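Long-range contacts in lovastatin nonaketide synthase, polyketide synthase component (Aspergillus terreus, PDB 7CPX), which builds the nonaketide chain of dihydromonacolin L, the lovastatin precursor, by repeated condensation with malonyl-CoA and methylation and reduction of the growing chain, together with lovC: residues A[872-877]-A[888-893]; A[964-969]-A[1011-1016]; A[1889-1894]-A[1906-1911]. The protein carries 2 engineered substitutions. All coordinates share one frame; numbering follows the deposited sequence.

Contact 1 of 3, residues A[872-877]-A[888-893]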
loop_
_atom_site.group_PDB
_atom_site.type_symbol
_atom_site.label_atom_id
_atom_site.label_comp_id
_atom_site.label_asym_id
_atom_site.label_seq_id
_atom_site.Cartn_x
_atom_site.Cartn_y
_atom_site.Cartn_z
ATOM N N ALA A 872 12.675 -39.030 53.559
ATOM C CA ALA A 872 13.011 -40.066 52.594
ATOM C C ALA A 872 13.628 -41.272 53.291
ATOM O O ALA A 872 14.332 -41.146 54.295
ATOM C CB ALA A 872 13.978 -39.515 51.550
ATOM N N TYR A 873 13.355 -42.455 52.745
ATOM C CA TYR A 873 13.891 -43.705 53.264
ATOM C C TYR A 873 14.499 -44.502 52.120
ATOM O O TYR A 873 13.964 -44.509 51.007
ATOM C CB TYR A 873 12.801 -44.527 53.954
ATOM C CG TYR A 873 13.332 -45.484 54.993
ATOM C CD1 TYR A 873 13.389 -45.121 56.330
ATOM C CD2 TYR A 873 13.776 -46.748 54.638
ATOM C CE1 TYR A 873 13.873 -45.990 57.284
ATOM C CE2 TYR A 873 14.262 -47.625 55.587
ATOM C CZ TYR A 873 14.308 -47.240 56.910
ATOM O OH TYR A 873 14.789 -48.104 57.870
ATOM N N THR A 874 15.617 -45.172 52.396
ATOM C CA THR A 874 16.365 -45.864 51.354
ATOM C C THR A 874 16.973 -47.149 51.890
ATOM O O THR A 874 17.617 -47.143 52.943
ATOM C CB THR A 874 17.476 -44.966 50.797
ATOM O OG1 THR A 874 16.896 -43.805 50.194
ATOM C CG2 THR A 874 18.303 -45.713 49.769
ATOM N N GLY A 875 16.787 -48.240 51.153
ATOM C CA GLY A 875 17.447 -49.497 51.441
ATOM C C GLY A 875 18.653 -49.693 50.539
ATOM O O GLY A 875 18.679 -49.221 49.405
ATOM N N CYS A 876 19.659 -50.400 51.058
ATOM C CA CYS A 876 20.906 -50.612 50.337
ATOM C C CYS A 876 21.263 -52.076 50.128
ATOM O O CYS A 876 22.194 -52.360 49.365
ATOM C CB CYS A 876 22.068 -49.920 51.065
ATOM S SG CYS A 876 22.328 -50.497 52.752
ATOM N N LEU A 877 20.568 -53.009 50.776
ATOM C CA LEU A 877 20.769 -54.440 50.539
ATOM C C LEU A 877 19.404 -55.105 50.684
ATOM O O LEU A 877 18.970 -55.415 51.798
ATOM C CB LEU A 877 21.795 -55.033 51.498
ATOM C CG LEU A 877 22.728 -56.092 50.905
ATOM C CD1 LEU A 877 23.620 -55.493 49.826
ATOM C CD2 LEU A 877 23.573 -56.730 51.994
ATOM N N SER A 888 23.832 -49.631 44.459
ATOM C CA SER A 888 23.668 -48.626 43.420
ATOM C C SER A 888 22.279 -48.009 43.463
ATOM O O SER A 888 22.126 -46.825 43.166
ATOM C CB SER A 888 23.936 -49.243 42.049
ATOM O OG SER A 888 23.718 -48.301 41.014
ATOM N N ARG A 889 21.262 -48.783 43.847
ATOM C CA ARG A 889 19.920 -48.230 43.984
ATOM C C ARG A 889 19.830 -47.311 45.192
ATOM O O ARG A 889 19.112 -46.305 45.163
ATOM C CB ARG A 889 18.898 -49.360 44.090
ATOM C CG ARG A 889 17.455 -48.886 44.148
ATOM C CD ARG A 889 16.480 -50.052 44.196
ATOM N NE ARG A 889 16.628 -50.945 43.051
ATOM C CZ ARG A 889 17.368 -52.047 43.041
ATOM N NH1 ARG A 889 18.052 -52.435 44.106
ATOM N NH2 ARG A 889 17.426 -52.778 41.933
ATOM N N ALA A 890 20.547 -47.639 46.268
ATOM C CA ALA A 890 20.608 -46.724 47.402
ATOM C C ALA A 890 21.226 -45.393 46.986
ATOM O O ALA A 890 20.693 -44.317 47.291
ATOM C CB ALA A 890 21.404 -47.353 48.545
ATOM N N LEU A 891 22.350 -45.452 46.270
ATOM C CA LEU A 891 22.975 -44.225 45.783
ATOM C C LEU A 891 22.063 -43.503 44.798
ATOM O O LEU A 891 22.033 -42.269 44.755
ATOM C CB LEU A 891 24.322 -44.538 45.132
ATOM C CG LEU A 891 25.451 -44.979 46.064
ATOM C CD1 LEU A 891 26.724 -45.208 45.268
ATOM C CD2 LEU A 891 25.687 -43.957 47.166
ATOM N N ALA A 892 21.318 -44.262 43.993
ATOM C CA ALA A 892 20.385 -43.669 43.046
ATOM C C ALA A 892 19.289 -42.898 43.762
ATOM O O ALA A 892 18.922 -41.794 43.346
ATOM C CB ALA A 892 19.782 -44.767 42.172
ATOM N N TYR A 893 18.739 -43.475 44.828
ATOM C CA TYR A 893 17.737 -42.771 45.618
ATOM C C TYR A 893 18.331 -41.513 46.236
ATOM O O TYR A 893 17.719 -40.436 46.191
ATOM C CB TYR A 893 17.192 -43.701 46.701
ATOM C CG TYR A 893 15.884 -43.253 47.310
ATOM C CD1 TYR A 893 15.817 -42.117 48.100
ATOM C CD2 TYR A 893 14.718 -43.978 47.106
ATOM C CE1 TYR A 893 14.629 -41.710 48.662
ATOM C CE2 TYR A 893 13.522 -43.575 47.666
ATOM C CZ TYR A 893 13.483 -42.439 48.443
ATOM O OH TYR A 893 12.295 -42.032 49.005
#
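Strand 872-875 and helix 888-893 run nearly antiparallel, 164° apart, with axes approaching to 7.7 Å; just past the strand the backbones draw closest, Cys876 CA lying 4.9 Å from Ala890 CA. So near an approach suits alanine: the single methyl CB of Ala890 rests 3.4 Å from Gly875 O and also touches Cys876 CB. Thr874 meets the same helical turn with its methyl, CG2 lying 3.5 Å from Ala890 CA. One turn on, Tyr893 has CG anti to its backbone N (chi1 -163°), and its ring lies beside the strand. Tyr873 O stands over one ring face, 3.3 Å above the plane and offset toward the rim by CZ. At the ring edge, near its plane, the methyl of Ala872 packs 3.7 Å from Tyr893 CE1, and Ile844 of the adjoining strand also touches this tyrosine. Arg897, further along the helix, adds a cation-pi contact. Strand 872-875 is an outer strand of the parallel sheet in the malonyl-CoA:ACP transacylase domain, and the chain turns back through helix 883-898 to cover it. Small methyls and one broad ring thus hold helix to strand mainly by van der Waals packing.

Contact 2 of 3, residues A[964-969]-A[1011-1016]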
loop_
_atom_site.group_PDB
_atom_site.type_symbol
_atom_site.label_atom_id
_atom_site.label_comp_id
_atom_site.label_asym_id
_atom_site.label_seq_id
_atom_site.Cartn_x
_atom_site.Cartn_y
_atom_site.Cartn_z
ATOM N N THR A 964 -2.970 -7.298 0.010
ATOM C CA THR A 964 -4.109 -8.173 0.223
ATOM C C THR A 964 -4.532 -8.796 -1.095
ATOM O O THR A 964 -4.149 -8.321 -2.170
ATOM C CB THR A 964 -5.301 -7.408 0.822
ATOM O OG1 THR A 964 -5.163 -5.982 0.703
ATOM C CG2 THR A 964 -5.755 -7.908 2.193
ATOM N N PRO A 965 -5.328 -9.866 -1.049
ATOM C CA PRO A 965 -5.926 -10.380 -2.289
ATOM C C PRO A 965 -6.801 -9.358 -2.983
ATOM O O PRO A 965 -7.049 -9.489 -4.188
ATOM C CB PRO A 965 -6.742 -11.590 -1.815
ATOM C CG PRO A 965 -6.147 -11.969 -0.502
ATOM C CD PRO A 965 -5.689 -10.688 0.117
ATOM N N LEU A 966 -7.286 -8.348 -2.258
ATOM C CA LEU A 966 -8.097 -7.293 -2.843
ATOM C C LEU A 966 -7.320 -6.010 -3.101
ATOM O O LEU A 966 -7.753 -5.199 -3.926
ATOM C CB LEU A 966 -9.293 -6.973 -1.938
ATOM C CG LEU A 966 -10.459 -7.966 -1.958
ATOM C CD1 LEU A 966 -11.074 -8.046 -3.344
ATOM C CD2 LEU A 966 -10.022 -9.344 -1.487
ATOM N N SER A 967 -6.194 -5.808 -2.421
ATOM C CA SER A 967 -5.366 -4.628 -2.618
ATOM C C SER A 967 -3.904 -5.045 -2.645
ATOM O O SER A 967 -3.460 -5.829 -1.804
ATOM C CB SER A 967 -5.596 -3.592 -1.515
ATOM O OG SER A 967 -4.754 -2.467 -1.693
ATOM N N PHE A 968 -3.162 -4.508 -3.609
ATOM C CA PHE A 968 -1.778 -4.881 -3.842
ATOM C C PHE A 968 -0.964 -3.618 -4.057
ATOM O O PHE A 968 -1.483 -2.604 -4.526
ATOM C CB PHE A 968 -1.642 -5.788 -5.071
ATOM C CG PHE A 968 -2.492 -7.026 -5.017
ATOM C CD1 PHE A 968 -3.859 -6.951 -5.203
ATOM C CD2 PHE A 968 -1.919 -8.265 -4.803
ATOM C CE1 PHE A 968 -4.643 -8.084 -5.159
ATOM C CE2 PHE A 968 -2.697 -9.403 -4.761
ATOM C CZ PHE A 968 -4.061 -9.313 -4.942
ATOM N N GLN A 969 0.325 -3.693 -3.732
ATOM C CA GLN A 969 1.234 -2.581 -3.998
ATOM C C GLN A 969 2.613 -3.170 -4.278
ATOM O O GLN A 969 3.346 -3.513 -3.347
ATOM C CB GLN A 969 1.271 -1.600 -2.836
ATOM C CG GLN A 969 2.024 -0.323 -3.150
ATOM C CD GLN A 969 1.855 0.732 -2.078
ATOM O OE1 GLN A 969 1.467 0.430 -0.950
ATOM N NE2 GLN A 969 2.141 1.981 -2.427
ATOM N N GLY A 1011 -3.757 -14.439 -10.523
ATOM C CA GLY A 1011 -3.129 -15.600 -9.916
ATOM C C GLY A 1011 -3.402 -15.686 -8.428
ATOM O O GLY A 1011 -3.587 -16.777 -7.881
ATOM N N THR A 1012 -3.431 -14.536 -7.752
ATOM C CA THR A 1012 -3.758 -14.518 -6.332
ATOM C C THR A 1012 -5.152 -15.075 -6.082
ATOM O O THR A 1012 -5.386 -15.731 -5.061
ATOM C CB THR A 1012 -3.650 -13.093 -5.788
ATOM O OG1 THR A 1012 -2.329 -12.589 -6.018
ATOM C CG2 THR A 1012 -3.949 -13.064 -4.299
ATOM N N HIS A 1013 -6.082 -14.822 -6.996
ATOM C CA HIS A 1013 -7.425 -15.377 -6.933
ATOM C C HIS A 1013 -7.550 -16.684 -7.704
ATOM O O HIS A 1013 -8.667 -17.176 -7.891
ATOM C CB HIS A 1013 -8.439 -14.361 -7.464
ATOM C CG HIS A 1013 -8.494 -13.094 -6.671
ATOM N ND1 HIS A 1013 -9.223 -12.975 -5.507
ATOM C CD2 HIS A 1013 -7.912 -11.888 -6.874
ATOM C CE1 HIS A 1013 -9.086 -11.752 -5.027
ATOM N NE2 HIS A 1013 -8.297 -11.072 -5.838
ATOM N N ALA A 1014 -6.432 -17.253 -8.154
ATOM C CA ALA A 1014 -6.437 -18.486 -8.936
ATOM C C ALA A 1014 -7.269 -18.336 -10.204
ATOM O O ALA A 1014 -7.987 -19.255 -10.603
ATOM C CB ALA A 1014 -6.945 -19.667 -8.104
ATOM N N LYS A 1015 -7.176 -17.174 -10.842
ATOM C CA LYS A 1015 -7.915 -16.873 -12.057
ATOM C C LYS A 1015 -6.952 -16.722 -13.225
ATOM O O LYS A 1015 -5.848 -16.191 -13.068
ATOM C CB LYS A 1015 -8.730 -15.588 -11.897
ATOM C CG LYS A 1015 -9.705 -15.601 -10.734
ATOM C CD LYS A 1015 -10.766 -16.671 -10.904
ATOM C CE LYS A 1015 -11.858 -16.540 -9.859
ATOM N NZ LYS A 1015 -12.878 -17.614 -9.985
ATOM N N GLN A 1016 -7.372 -17.198 -14.394
ATOM C CA GLN A 1016 -6.645 -16.977 -15.636
ATOM C C GLN A 1016 -7.372 -15.898 -16.425
ATOM O O GLN A 1016 -8.568 -16.028 -16.705
ATOM C CB GLN A 1016 -6.536 -18.262 -16.456
ATOM C CG GLN A 1016 -5.810 -18.075 -17.781
ATOM C CD GLN A 1016 -5.576 -19.379 -18.515
ATOM O OE1 GLN A 1016 -6.055 -20.433 -18.101
ATOM N NE2 GLN A 1016 -4.835 -19.311 -19.614
#
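Pro965 and Thr1012 mark the nearest backbone approach, their CA atoms 6.2 Å apart, where the turn leading into strand 967-969 meets the last residues of helix 995-1012. A Schellman motif ends this helix, with Ala1014 as its C-prime residue; His1013 is the first residue to leave helical angles. The His1013 side chain extends toward the turn, and its NE2 donates to Pro965 O at 2.6 Å. The bond is weak because bent, 123° at the hydrogen, although the oxygen sits at the edge of the imidazole, near its plane. Leu966 CD2 approaches that edge too, while Pro965 CB lies 4.0 Å from both His1013 CE1 and Thr1012 CG2. Phe968 and Thr1012 reach toward each other tip to tip. Thr1012 CG2, anti to the backbone N with OG1 beside that N (chi1 -58°), is turned to the phenyl rim and lies in the ring plane, 3.8 Å from Phe968 CZ; Thr1012 OG1, hydrogen-bonded back to Met1008 O of its own helix, is 3.4 Å from Phe968 CE2. Pro965 also packs on Leu1074 of the second subunit, at the dimer interface. The contact ties the helix end to an early strand in the predicted N-terminal hotdog fold of the dehydratase domain. With apolar touches around one weak bond, it implies a modest surface association, the threonine methyl meeting an aromatic rim while its hydroxyl is satisfied within the helix.

Contact 3 of 3, residues A[1889-1894]-A[1906-1911]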
loop_
_atom_site.group_PDB
_atom_site.type_symbol
_atom_site.label_atom_id
_atom_site.label_comp_id
_atom_site.label_asym_id
_atom_site.label_seq_id
_atom_site.Cartn_x
_atom_site.Cartn_y
_atom_site.Cartn_z
ATOM N N PHE A 1889 -29.652 22.585 -30.592
ATOM C CA PHE A 1889 -29.517 23.915 -31.164
ATOM C C PHE A 1889 -29.364 24.930 -30.044
ATOM O O PHE A 1889 -30.028 24.830 -29.009
ATOM C CB PHE A 1889 -30.730 24.274 -32.024
ATOM C CG PHE A 1889 -31.062 23.245 -33.064
ATOM C CD1 PHE A 1889 -31.853 22.155 -32.750
ATOM C CD2 PHE A 1889 -30.588 23.370 -34.358
ATOM C CE1 PHE A 1889 -32.163 21.207 -33.703
ATOM C CE2 PHE A 1889 -30.894 22.426 -35.317
ATOM C CZ PHE A 1889 -31.683 21.342 -34.989
ATOM N N TYR A 1890 -28.489 25.907 -30.257
ATOM C CA TYR A 1890 -28.291 26.985 -29.302
ATOM C C TYR A 1890 -29.336 28.064 -29.540
ATOM O O TYR A 1890 -29.482 28.554 -30.661
ATOM C CB TYR A 1890 -26.892 27.581 -29.439
ATOM C CG TYR A 1890 -25.763 26.613 -29.182
ATOM C CD1 TYR A 1890 -25.274 26.413 -27.900
ATOM C CD2 TYR A 1890 -25.165 25.922 -30.224
ATOM C CE1 TYR A 1890 -24.232 25.540 -27.662
ATOM C CE2 TYR A 1890 -24.123 25.047 -29.997
ATOM C CZ TYR A 1890 -23.659 24.858 -28.713
ATOM O OH TYR A 1890 -22.623 23.984 -28.483
ATOM N N LEU A 1891 -30.055 28.440 -28.492
ATOM C CA LEU A 1891 -31.050 29.495 -28.617
ATOM C C LEU A 1891 -30.332 30.834 -28.718
ATOM O O LEU A 1891 -29.601 31.221 -27.799
ATOM C CB LEU A 1891 -32.008 29.472 -27.430
ATOM C CG LEU A 1891 -33.252 30.367 -27.504
ATOM C CD1 LEU A 1891 -32.908 31.834 -27.293
ATOM C CD2 LEU A 1891 -33.970 30.178 -28.830
ATOM N N VAL A 1892 -30.537 31.540 -29.826
ATOM C CA VAL A 1892 -29.856 32.800 -30.086
ATOM C C VAL A 1892 -30.896 33.876 -30.353
ATOM O O VAL A 1892 -32.002 33.598 -30.824
ATOM C CB VAL A 1892 -28.878 32.685 -31.276
ATOM C CG1 VAL A 1892 -27.856 31.595 -31.015
ATOM C CG2 VAL A 1892 -29.640 32.411 -32.563
ATOM N N GLN A 1893 -30.528 35.114 -30.042
ATOM C CA GLN A 1893 -31.351 36.282 -30.312
ATOM C C GLN A 1893 -30.462 37.362 -30.901
ATOM O O GLN A 1893 -29.307 37.508 -30.495
ATOM C CB GLN A 1893 -32.029 36.790 -29.035
ATOM C CG GLN A 1893 -32.873 38.042 -29.221
ATOM C CD GLN A 1893 -33.462 38.541 -27.916
ATOM O OE1 GLN A 1893 -33.076 38.092 -26.837
ATOM N NE2 GLN A 1893 -34.403 39.472 -28.009
ATOM N N GLY A 1894 -30.987 38.114 -31.860
ATOM C CA GLY A 1894 -30.208 39.197 -32.421
ATOM C C GLY A 1894 -30.804 39.715 -33.713
ATOM O O GLY A 1894 -31.910 39.347 -34.108
ATOM N N VAL A 1906 -35.333 35.648 -32.958
ATOM C CA VAL A 1906 -34.848 34.578 -32.098
ATOM C C VAL A 1906 -34.852 33.295 -32.912
ATOM O O VAL A 1906 -35.840 32.987 -33.586
ATOM C CB VAL A 1906 -35.711 34.423 -30.832
ATOM C CG1 VAL A 1906 -35.232 33.244 -30.005
ATOM C CG2 VAL A 1906 -35.675 35.699 -30.012
ATOM N N ALA A 1907 -33.752 32.547 -32.852
ATOM C CA ALA A 1907 -33.568 31.382 -33.702
ATOM C C ALA A 1907 -32.867 30.273 -32.931
ATOM O O ALA A 1907 -32.380 30.464 -31.813
ATOM C CB ALA A 1907 -32.771 31.735 -34.962
ATOM N N LEU A 1908 -32.833 29.099 -33.552
ATOM C CA LEU A 1908 -32.169 27.911 -33.019
ATOM C C LEU A 1908 -30.917 27.671 -33.861
ATOM O O LEU A 1908 -30.935 26.909 -34.828
ATOM C CB LEU A 1908 -33.106 26.708 -33.044
ATOM C CG LEU A 1908 -34.098 26.581 -31.886
ATOM C CD1 LEU A 1908 -34.771 27.909 -31.593
ATOM C CD2 LEU A 1908 -35.137 25.521 -32.205
ATOM N N ALA A 1909 -29.827 28.329 -33.479
ATOM C CA ALA A 1909 -28.571 28.221 -34.197
ATOM C C ALA A 1909 -27.928 26.859 -33.944
ATOM O O ALA A 1909 -28.419 26.037 -33.164
ATOM C CB ALA A 1909 -27.628 29.343 -33.773
ATOM N N GLU A 1910 -26.799 26.629 -34.614
ATOM C CA GLU A 1910 -26.048 25.391 -34.475
ATOM C C GLU A 1910 -24.581 25.613 -34.139
ATOM O O GLU A 1910 -23.814 24.645 -34.140
ATOM C CB GLU A 1910 -26.145 24.564 -35.766
ATOM C CG GLU A 1910 -27.563 24.171 -36.141
ATOM C CD GLU A 1910 -27.633 23.453 -37.475
ATOM O OE1 GLU A 1910 -26.590 23.356 -38.155
ATOM O OE2 GLU A 1910 -28.731 22.986 -37.845
ATOM N N ARG A 1911 -24.166 26.849 -33.855
ATOM C CA ARG A 1911 -22.764 27.151 -33.598
ATOM C C ARG A 1911 -22.525 28.040 -32.386
ATOM O O ARG A 1911 -21.378 28.124 -31.933
ATOM C CB ARG A 1911 -22.130 27.821 -34.828
ATOM C CG ARG A 1911 -21.946 26.892 -36.016
ATOM C CD ARG A 1911 -20.776 25.944 -35.804
ATOM N NE ARG A 1911 -20.691 24.931 -36.851
ATOM C CZ ARG A 1911 -21.293 23.750 -36.810
ATOM N NH1 ARG A 1911 -22.045 23.390 -35.781
ATOM N NH2 ARG A 1911 -21.137 22.907 -37.825
#
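Tyr1890 and Val1892 pair with Ala1909 and Ala1907 through four backbone hydrogen bonds, which form the tight heart of the contact. Val1892 N to Ala1907 O is nearly straight, 178° at the hydrogen and 2.9 Å long; the return bond from Ala1907 N to Val1892 O is also good. Toward the other end the pair bends: Tyr1890 N approaches Ala1909 O at 134°, from above the carbonyl plane. Between these pairs, Leu1891 and Leu1908 form a non-hydrogen-bonded pair. Leu1891 has CG anti to its backbone N (chi1 -170°), and its CD2 branch fits between Val1906 CG1 at 3.5 Å and Leu1908 CD1 at 3.7 Å; Leu1891 also packs against helix 1935-1953. On the other face the small Ala1909 lets Val1892 close in, CG1 to CB at 3.6 Å. Together the strands make an antiparallel beta hairpin, 1887-1898 with 1901-1909, within a mixed sheet; the region is probably the inactive enoyl reductase-like part of the synthase. The packing changes where strand 1906-1909 gives out and the partly exposed Glu1910 and Arg1911 follow. Phe1889 still crosses Leu1908 at about a right angle, CB to CB 3.6 Å. Its ring then lies beside the extended Glu1910 chain, both pointing the same way, with Glu1910 OE2 at the ring edge, 3.4 Å from Phe1889 CE2. The long polar chains suit this more open margin: Arg1911 NH1 folds back to Glu1910 O at 2.7 Å, while its guanidinium also forms a salt bridge to Glu2150.

In the fold
The three contacts follow one another along the chain without touching, each in a different part of this elongated megasynthase. Contact 1 belongs to the transacylase and contact 2 to the dehydratase; their centres are 69 Å apart, and their nearest atoms about 59 Å. Contact 3 lies 55 Å from contact 2 between centres, but 121 Å from contact 1 by the same measure, on the opposite side of the chain's centre. All three lie away from the annotated sites, including the predicted dehydratase residues His985 and Asp1174 and the NADP pocket of the ketoreductase. Contact 2 alone is also touched by the second subunit of the homodimer.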